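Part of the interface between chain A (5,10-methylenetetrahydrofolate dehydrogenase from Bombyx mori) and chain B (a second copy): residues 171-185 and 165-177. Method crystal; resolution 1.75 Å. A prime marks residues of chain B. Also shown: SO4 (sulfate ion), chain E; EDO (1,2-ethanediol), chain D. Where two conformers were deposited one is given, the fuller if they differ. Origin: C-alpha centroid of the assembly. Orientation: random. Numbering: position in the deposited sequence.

Chain A, residues 171-185: GMPIAMMLHSDKRHE
Chain B (165-177) GRSKNVGMPIAMM

The same methionine pair is used twice here: Met172 and Met176 of one copy face Met176′ and Met172′ of the other, and between them two methyl groups meet, Met176 CE and Met176′ CE, 3.5 Å apart. Flexible thioether arms fill a gap that the backbones leave wide. Helix 171-179 and helix 171-177 of chain B run at 146° between their N-to-C directions, closer to antiparallel than parallel, and their axes come no nearer than 12.8 Å. The register follows: CA of Met172 lies 9.2 Å from CA of Met176′, CA of Met176 lies 8.9 Å from CA of Met172′, and beyond the helix CA of Ser180 lies 7.3 Å from CA of Arg166′.

Rotamers repeat with the sequence. Both copies of residue 172 point toward the partner and adopt t, m, m; both copies of residue 176 start sideways and adopt t, p, p, which brings their ends across. Met172 CG thus packs on Met176′ CE at 4.1 Å, and Met176 CE on Met172′ CG at 4.0 Å.

Away from this apolar patch the chemistry turns polar. Arg166′ has the largest area covered. The backbone sets Arg166′ CB 3.8 Å from His179 CD2, at the edge of the ring; chi1 p and an otherwise extended chain (t, t, with chi4 -177°) then carry the guanidinium further. There NH1 donates to His179 O at 2.9 Å and 154°, using a carbonyl near the helix's C-terminal end. Asp181 OD2 forms a salt bridge with Arg166′ NH2 at 3.4 Å; the oxygen is well out of the guanidinium plane, so this direct pairing rests on charge, with no N-H pointing at the oxygen. Water 2 joins the same two residues, donating to Asp181 OD2 at 2.7 Å and accepting a weak bond from Arg166′ NE at 3.0 Å.

Lys168′ folds through m, m, t, t to place NZ 3.7 Å from Met176 SD and in a weak hydrogen bond to Ser180 OG at 3.3 Å. That hydroxyl donates in turn to Met176 O at 2.7 Å. His179, chi1 p, is braced by ND1 donating to Ala175 O at 2.9 Å; its NE2 meets water 1 at 2.9 Å, which donates to Arg166′ O at 2.7 Å and accepts from Lys168′ NZ at 2.8 Å.

Each segment also has bonds of its own. A type I turn from Asp181 to His184 follows the chain A helix, with Arg183 N donating to Asp181 OD1 at 2.9 Å; in chain B, Gly171′ N donates to Ser167′ OG at 3.0 Å, tying the loop to the helix start.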

ATOM      1  N   GLY A 171      -0.228  -3.451  10.254  1.00 20.77           N
ATOM      2  CA  GLY A 171       0.465  -4.460   9.467  1.00 19.20           C
ATOM      3  C   GLY A 171       0.820  -3.987   8.069  1.00 17.54           C
ATOM      4  O   GLY A 171       1.940  -4.217   7.581  1.00 17.95           O
ATOM      5  N   MET A 172      -0.130  -3.345   7.394  1.00 15.14           N
ATOM      6  CA  MET A 172       0.130  -2.899   6.025  1.00 17.81           C
ATOM      7  C   MET A 172       1.222  -1.836   5.965  1.00 19.56           C
ATOM      8  O   MET A 172       2.164  -1.995   5.167  1.00 16.20           O
ATOM      9  CB  MET A 172      -1.172  -2.402   5.373  1.00 21.41           C
ATOM     10  CG  MET A 172      -0.985  -1.967   3.915  1.00 22.44           C
ATOM     11  SD  MET A 172      -0.384  -0.296   3.689  1.00 22.36           S
ATOM     12  CE  MET A 172      -1.810   0.649   4.217  1.00 25.09           C
ATOM     13  N   PRO A 173       1.193  -0.766   6.767  1.00 16.64           N
ATOM     14  CA  PRO A 173       2.280   0.225   6.642  1.00 12.58           C
ATOM     15  C   PRO A 173       3.639  -0.310   7.054  1.00 15.91           C
ATOM     16  O   PRO A 173       4.648   0.138   6.488  1.00 14.48           O
ATOM     17  CB  PRO A 173       1.823   1.382   7.543  1.00 18.30           C
ATOM     18  CG  PRO A 173       0.718   0.871   8.348  1.00 21.86           C
ATOM     19  CD  PRO A 173       0.080  -0.243   7.580  1.00 20.29           C
ATOM     20  N   ILE A 174       3.702  -1.228   8.024  1.00 16.70           N
ATOM     21  CA  ILE A 174       4.979  -1.853   8.369  1.00 16.16           C
ATOM     22  C   ILE A 174       5.543  -2.577   7.159  1.00 13.14           C
ATOM     23  O   ILE A 174       6.697  -2.387   6.770  1.00 15.32           O
ATOM     24  CB  ILE A 174       4.816  -2.821   9.557  1.00 20.51           C
ATOM     25  CG1 ILE A 174       4.558  -2.041  10.862  1.00 19.61           C
ATOM     26  CG2 ILE A 174       6.061  -3.704   9.689  1.00 19.48           C
ATOM     27  CD1 ILE A 174       4.154  -2.947  12.022  1.00 20.30           C
ATOM     28  N   ALA A 175       4.732  -3.446   6.547  1.00 16.34           N
ATOM     29  CA  ALA A 175       5.250  -4.187   5.412  1.00 15.32           C
ATOM     30  C   ALA A 175       5.619  -3.255   4.269  1.00 14.70           C
ATOM     31  O   ALA A 175       6.581  -3.527   3.534  1.00 14.49           O
ATOM     32  CB  ALA A 175       4.228  -5.235   4.955  1.00 14.36           C
ATOM     33  N   MET A 176       4.878  -2.153   4.114  1.00 14.99           N
ATOM     34  CA  MET A 176       5.163  -1.203   3.043  1.00 17.50           C
ATOM     35  C   MET A 176       6.539  -0.577   3.233  1.00 14.71           C
ATOM     36  O   MET A 176       7.378  -0.606   2.324  1.00 16.26           O
ATOM     37  CB  MET A 176       4.076  -0.130   3.001  1.00 17.86           C
ATOM     38  CG  MET A 176       4.260   0.936   1.890  1.00 21.02           C
ATOM     39  SD  MET A 176       4.112   0.219   0.218  1.00 23.46           S
ATOM     40  CE  MET A 176       2.474  -0.489   0.255  1.00 24.43           C
ATOM     41  N   MET A 177       6.801  -0.024   4.419  1.00 15.32           N
ATOM     42  CA  MET A 177       8.100   0.613   4.608  1.00 15.47           C
ATOM     43  C   MET A 177       9.227  -0.411   4.607  1.00 17.36           C
ATOM     44  O   MET A 177      10.319  -0.143   4.084  1.00 16.90           O
ATOM     45  CB  MET A 177       8.094   1.431   5.904  1.00 16.11           C
ATOM     46  CG  MET A 177       7.285   2.687   5.776  1.00 17.54           C
ATOM     47  SD  MET A 177       7.339   3.639   7.337  1.00 20.30           S
ATOM     48  CE  MET A 177       6.397   2.596   8.413  1.00 19.52           C
ATOM     49  N   LEU A 178       8.982  -1.591   5.175  1.00 13.89           N
ATOM     50  CA  LEU A 178      10.062  -2.564   5.353  1.00 15.07           C
ATOM     51  C   LEU A 178      10.651  -3.008   4.015  1.00 17.96           C
ATOM     52  O   LEU A 178      11.857  -3.265   3.916  1.00 14.60           O
ATOM     53  CB  LEU A 178       9.527  -3.769   6.131  1.00 17.58           C
ATOM     54  CG  LEU A 178      10.466  -4.843   6.680  1.00 24.41           C
ATOM     55  CD1 LEU A 178      11.597  -4.295   7.519  1.00 19.93           C
ATOM     56  CD2 LEU A 178       9.638  -5.840   7.491  1.00 24.77           C
ATOM     57  N   HIS A 179       9.808  -3.175   2.981  1.00 16.23           N
ATOM     58  CA  HIS A 179      10.299  -3.672   1.698  1.00 13.86           C
ATOM     59  C   HIS A 179      10.729  -2.580   0.724  1.00 15.36           C
ATOM     60  O   HIS A 179      11.315  -2.909  -0.317  1.00 18.00           O
ATOM     61  CB  HIS A 179       9.227  -4.555   1.010  1.00 13.88           C
ATOM     62  CG  HIS A 179       8.255  -3.793   0.164  1.00 14.11           C
ATOM     63  ND1 HIS A 179       7.032  -3.369   0.638  1.00 19.12           N
ATOM     64  CD2 HIS A 179       8.319  -3.384  -1.127  1.00 13.00           C
ATOM     65  CE1 HIS A 179       6.386  -2.720  -0.316  1.00 21.07           C
ATOM     66  NE2 HIS A 179       7.142  -2.720  -1.402  1.00 19.23           N
ATOM     67  N   SER A 180      10.466  -1.300   1.031  1.00 14.29           N
ATOM     68  CA  SER A 180      10.525  -0.237   0.040  1.00 13.81           C
ATOM     69  C   SER A 180      11.939   0.334  -0.075  1.00 16.21           C
ATOM     70  O   SER A 180      12.812   0.064   0.743  1.00 17.86           O
ATOM     71  CB  SER A 180       9.520   0.875   0.383  1.00 18.84           C
ATOM     72  OG  SER A 180       8.201   0.497  -0.044  1.00 18.40           O
ATOM     73  N   ASP A 181      12.148   1.114  -1.133  1.00 12.84           N
ATOM     74  CA  ASP A 181      13.477   1.638  -1.495  1.00 14.31           C
ATOM     75  C   ASP A 181      13.817   2.879  -0.677  1.00 18.12           C
ATOM     76  O   ASP A 181      13.141   3.905  -0.804  1.00 19.25           O
ATOM     77  CB  ASP A 181      13.478   1.976  -2.979  1.00 18.14           C
ATOM     78  CG  ASP A 181      14.871   2.204  -3.544  1.00 23.58           C
ATOM     79  OD1 ASP A 181      15.797   2.555  -2.772  1.00 21.33           O
ATOM     80  OD2 ASP A 181      15.011   2.045  -4.772  1.00 27.36           O
ATOM     81  N   LYS A 182      14.907   2.813   0.104  1.00 18.83           N
ATOM     82  CA  LYS A 182      15.351   3.957   0.894  1.00 17.05           C
ATOM     83  C   LYS A 182      15.770   5.157   0.035  1.00 19.21           C
ATOM     84  O   LYS A 182      15.775   6.286   0.535  1.00 21.60           O
ATOM     85  CB  LYS A 182      16.515   3.550   1.801  1.00 20.52           C
ATOM     86  CG  LYS A 182      16.607   4.356   3.097  1.00 20.86           C
ATOM     87  CD  LYS A 182      17.919   4.025   3.807  1.00 21.99           C
ATOM     88  CE  LYS A 182      17.993   4.516   5.245  1.00 36.13           C
ATOM     89  NZ  LYS A 182      16.996   5.559   5.575  1.00 35.84           N
ATOM     90  N   ARG A 183      16.124   4.941  -1.227  1.00 18.42           N
ATOM     91  CA  ARG A 183      16.484   6.053  -2.099  0.54 19.13           C
ATOM     92  C   ARG A 183      15.293   6.936  -2.441  1.00 22.24           C
ATOM     93  O   ARG A 183      15.488   8.066  -2.877  1.00 20.71           O
ATOM     94  CB  ARG A 183      17.122   5.526  -3.387  0.54 22.46           C
ATOM     95  CG  ARG A 183      18.517   4.965  -3.211  0.54 23.40           C
ATOM     96  CD  ARG A 183      19.531   6.043  -2.857  0.54 21.92           C
ATOM     97  NE  ARG A 183      19.631   7.074  -3.889  0.54 26.44           N
ATOM     98  CZ  ARG A 183      20.617   7.151  -4.775  0.54 32.78           C
ATOM     99  NH1 ARG A 183      20.610   8.119  -5.685  0.54 21.96           N
ATOM    100  NH2 ARG A 183      21.603   6.255  -4.753  0.54 21.44           N
ATOM    101  N   HIS A 184      14.066   6.454  -2.252  1.00 17.67           N
ATOM    102  CA  HIS A 184      12.917   7.272  -2.598  1.00 20.62           C
ATOM    103  C   HIS A 184      12.761   8.429  -1.613  1.00 20.65           C
ATOM    104  O   HIS A 184      13.392   8.465  -0.554  1.00 19.84           O
ATOM    105  CB  HIS A 184      11.661   6.410  -2.627  1.00 19.45           C
ATOM    106  CG  HIS A 184      11.615   5.486  -3.796  1.00 20.24           C
ATOM    107  ND1 HIS A 184      10.735   4.425  -3.871  1.00 24.34           N
ATOM    108  CD2 HIS A 184      12.345   5.453  -4.937  1.00 26.15           C
ATOM    109  CE1 HIS A 184      10.914   3.788  -5.016  1.00 25.49           C
ATOM    110  NE2 HIS A 184      11.883   4.392  -5.683  1.00 24.66           N
ATOM    111  N   GLU A 185      11.864   9.367  -1.963  1.00 21.19           N
ATOM    112  CA  GLU A 185      11.822  10.657  -1.280  1.00 21.69           C
ATOM    113  C   GLU A 185      11.582  10.517   0.221  1.00 26.45           C
ATOM    114  O   GLU A 185      12.158  11.268   1.009  1.00 21.50           O
ATOM    115  CB  GLU A 185      10.759  11.560  -1.913  1.00 24.53           C
ATOM    116  CG  GLU A 185      11.017  13.030  -1.647  1.00 40.04           C
ATOM    117  CD  GLU A 185       9.865  13.912  -2.063  1.00 42.44           C
ATOM    118  OE1 GLU A 185       9.536  14.851  -1.307  1.00 51.28           O
ATOM    119  OE2 GLU A 185       9.291  13.666  -3.145  1.00 44.51           O
TER
ATOM    120  N   GLY B 165       9.636  -7.528  -8.074  1.00 15.85           N
ATOM    121  CA  GLY B 165       9.428  -6.156  -8.519  1.00 15.78           C
ATOM    122  C   GLY B 165       8.524  -5.454  -7.531  1.00 16.46           C
ATOM    123  O   GLY B 165       7.493  -5.972  -7.110  1.00 16.83           O
ATOM    124  N   ARG B 166       8.935  -4.245  -7.119  1.00 15.87           N
ATOM    125  CA  ARG B 166       8.210  -3.439  -6.138  1.00 13.50           C
ATOM    126  C   ARG B 166       7.807  -2.071  -6.684  1.00 14.68           C
ATOM    127  O   ARG B 166       7.502  -1.157  -5.896  1.00 16.10           O
ATOM    128  CB  ARG B 166       9.044  -3.264  -4.860  1.00 11.82           C
ATOM    129  CG  ARG B 166      10.375  -2.545  -5.106  1.00 16.18           C
ATOM    130  CD  ARG B 166      11.197  -2.412  -3.832  1.00 15.89           C
ATOM    131  NE  ARG B 166      12.507  -1.851  -4.196  1.00 17.16           N
ATOM    132  CZ  ARG B 166      13.509  -1.648  -3.347  1.00 18.65           C
ATOM    133  NH1 ARG B 166      13.375  -1.930  -2.059  1.00 15.65           N
ATOM    134  NH2 ARG B 166      14.651  -1.154  -3.805  1.00 17.85           N
ATOM    135  N   SER B 167       7.801  -1.897  -8.005  1.00 15.79           N
ATOM    136  CA  SER B 167       7.499  -0.582  -8.569  1.00 17.11           C
ATOM    137  C   SER B 167       6.127  -0.082  -8.110  1.00 17.87           C
ATOM    138  O   SER B 167       5.175  -0.852  -7.941  1.00 17.05           O
ATOM    139  CB  SER B 167       7.557  -0.627 -10.100  1.00 19.93           C
ATOM    140  OG  SER B 167       6.468  -1.375 -10.652  1.00 20.60           O
ATOM    141  N   LYS B 168       6.020   1.236  -7.920  1.00 14.74           N
ATOM    142  CA  LYS B 168       4.773   1.765  -7.368  1.00 17.73           C
ATOM    143  C   LYS B 168       3.633   1.670  -8.362  1.00 19.39           C
ATOM    144  O   LYS B 168       2.464   1.598  -7.961  1.00 19.40           O
ATOM    145  CB  LYS B 168       4.968   3.216  -6.924  1.00 18.42           C
ATOM    146  CG  LYS B 168       5.986   3.374  -5.832  1.00 19.22           C
ATOM    147  CD  LYS B 168       5.656   2.482  -4.645  1.00 18.69           C
ATOM    148  CE  LYS B 168       6.689   2.624  -3.544  1.00 20.67           C
ATOM    149  NZ  LYS B 168       6.253   1.876  -2.322  1.00 17.86           N
ATOM    150  N   ASN B 169       3.953   1.656  -9.653  1.00 20.06           N
ATOM    151  CA  ASN B 169       2.904   1.587 -10.661  0.70 21.57           C
ATOM    152  C   ASN B 169       2.468   0.167 -10.976  1.00 20.70           C
ATOM    153  O   ASN B 169       1.336  -0.022 -11.438  1.00 21.31           O
ATOM    154  CB  ASN B 169       3.354   2.240 -11.966  0.70 22.11           C
ATOM    155  CG  ASN B 169       3.279   3.753 -11.929  0.70 22.35           C
ATOM    156  OD1 ASN B 169       3.003   4.365 -10.891  0.70 23.64           O
ATOM    157  ND2 ASN B 169       3.544   4.370 -13.073  0.70 27.89           N
ATOM    158  N   VAL B 170       3.317  -0.834 -10.749  1.00 17.17           N
ATOM    159  CA  VAL B 170       3.010  -2.193 -11.193  1.00 16.66           C
ATOM    160  C   VAL B 170       3.254  -3.222 -10.097  1.00 22.15           C
ATOM    161  O   VAL B 170       2.323  -3.905  -9.677  1.00 18.02           O
ATOM    162  CB  VAL B 170       3.815  -2.567 -12.457  1.00 21.52           C
ATOM    163  CG1 VAL B 170       3.555  -4.022 -12.844  1.00 23.76           C
ATOM    164  CG2 VAL B 170       3.453  -1.653 -13.625  1.00 23.60           C
ATOM    165  N   GLY B 171       4.496  -3.353  -9.620  1.00 17.55           N
ATOM    166  CA  GLY B 171       4.784  -4.427  -8.675  1.00 18.22           C
ATOM    167  C   GLY B 171       4.046  -4.273  -7.357  1.00 16.53           C
ATOM    168  O   GLY B 171       3.503  -5.241  -6.805  1.00 16.62           O
ATOM    169  N   MET B 172       4.003  -3.050  -6.827  1.00 15.00           N
ATOM    170  CA  MET B 172       3.343  -2.847  -5.544  1.00 16.73           C
ATOM    171  C   MET B 172       1.836  -3.103  -5.649  1.00 18.02           C
ATOM    172  O   MET B 172       1.287  -3.826  -4.802  1.00 17.30           O
ATOM    173  CB  MET B 172       3.666  -1.446  -5.002  1.00 17.22           C
ATOM    174  CG  MET B 172       3.096  -1.144  -3.629  1.00 19.62           C
ATOM    175  SD  MET B 172       1.393  -0.506  -3.711  1.00 23.58           S
ATOM    176  CE  MET B 172       1.658   1.100  -4.514  1.00 19.73           C
ATOM    177  N   PRO B 173       1.129  -2.549  -6.632  1.00 15.24           N
ATOM    178  CA  PRO B 173      -0.305  -2.857  -6.711  1.00 18.28           C
ATOM    179  C   PRO B 173      -0.576  -4.333  -6.948  1.00 18.65           C
ATOM    180  O   PRO B 173      -1.579  -4.840  -6.445  1.00 21.42           O
ATOM    181  CB  PRO B 173      -0.792  -1.986  -7.883  1.00 20.70           C
ATOM    182  CG  PRO B 173       0.234  -0.896  -8.005  1.00 21.57           C
ATOM    183  CD  PRO B 173       1.537  -1.517  -7.600  1.00 18.45           C
ATOM    184  N   ILE B 174       0.281  -5.044  -7.674  1.00 18.15           N
ATOM    185  CA  ILE B 174       0.074  -6.485  -7.841  1.00 21.35           C
ATOM    186  C   ILE B 174       0.155  -7.189  -6.492  1.00 22.34           C
ATOM    187  O   ILE B 174      -0.722  -7.982  -6.126  1.00 20.24           O
ATOM    188  CB  ILE B 174       1.093  -7.065  -8.835  1.00 18.99           C
ATOM    189  CG1 ILE B 174       0.758  -6.607 -10.256  1.00 17.40           C
ATOM    190  CG2 ILE B 174       1.113  -8.607  -8.716  1.00 22.56           C
ATOM    191  CD1 ILE B 174       1.747  -7.056 -11.312  1.00 23.04           C
ATOM    192  N   ALA B 175       1.230  -6.925  -5.734  1.00 17.62           N
ATOM    193  CA  ALA B 175       1.363  -7.564  -4.425  1.00 18.37           C
ATOM    194  C   ALA B 175       0.203  -7.209  -3.512  1.00 22.81           C
ATOM    195  O   ALA B 175      -0.300  -8.070  -2.776  1.00 23.26           O
ATOM    196  CB  ALA B 175       2.690  -7.165  -3.770  1.00 18.57           C
ATOM    197  N   MET B 176      -0.244  -5.941  -3.549  1.00 17.29           N
ATOM    198  CA  MET B 176      -1.320  -5.508  -2.660  0.70 16.94           C
ATOM    199  C   MET B 176      -2.598  -6.286  -2.931  1.00 23.80           C
ATOM    200  O   MET B 176      -3.282  -6.714  -1.994  1.00 23.89           O
ATOM    201  CB  MET B 176      -1.556  -4.004  -2.817  0.70 21.05           C
ATOM    202  CG  MET B 176      -2.507  -3.384  -1.790  0.70 28.71           C
ATOM    203  SD  MET B 176      -1.924  -3.392  -0.068  0.70 24.67           S
ATOM    204  CE  MET B 176      -0.387  -2.486  -0.143  0.70 26.61           C
ATOM    205  N   MET B 177      -2.933  -6.474  -4.197  1.00 20.89           N
ATOM    206  CA  MET B 177      -4.149  -7.199  -4.578  0.55 22.86           C
ATOM    207  C   MET B 177      -4.033  -8.675  -4.260  1.00 27.02           C
ATOM    208  O   MET B 177      -5.008  -9.317  -3.861  1.00 25.61           O
ATOM    209  CB  MET B 177      -4.422  -7.058  -6.071  0.55 19.10           C
ATOM    210  CG  MET B 177      -4.206  -5.699  -6.630  0.55 24.49           C
ATOM    211  SD  MET B 177      -5.596  -5.261  -7.619  0.55 30.50           S
ATOM    212  CE  MET B 177      -6.747  -5.223  -6.277  0.55 19.02           C
TER
HETATM  213  S   SO4 E 401      12.650  -3.648  -8.497  1.00 19.71           S
HETATM  214  O1  SO4 E 401      11.308  -3.081  -8.374  1.00 18.04           O
HETATM  215  O2  SO4 E 401      12.720  -5.076  -8.736  1.00 21.34           O
HETATM  216  O3  SO4 E 401      13.280  -2.975  -9.625  1.00 24.10           O
HETATM  217  O4  SO4 E 401      13.432  -3.349  -7.288  1.00 18.92           O
HETATM  218  C1  EDO D 402      12.607   2.604  -9.859  1.00 39.49           C
HETATM  219  O1  EDO D 402      12.891   3.468  -8.747  1.00 42.20           O
HETATM  220  C2  EDO D 402      11.150   2.143  -9.812  1.00 44.97           C
HETATM  221  O2  EDO D 402      10.926   1.151 -10.822  1.00 38.03           O
HETATM  222  O   HOH W   1       7.215  -0.536  -3.297  1.00 22.66           O
HETATM  223  O   HOH W   2      13.180   0.438  -6.021  1.00 26.47           O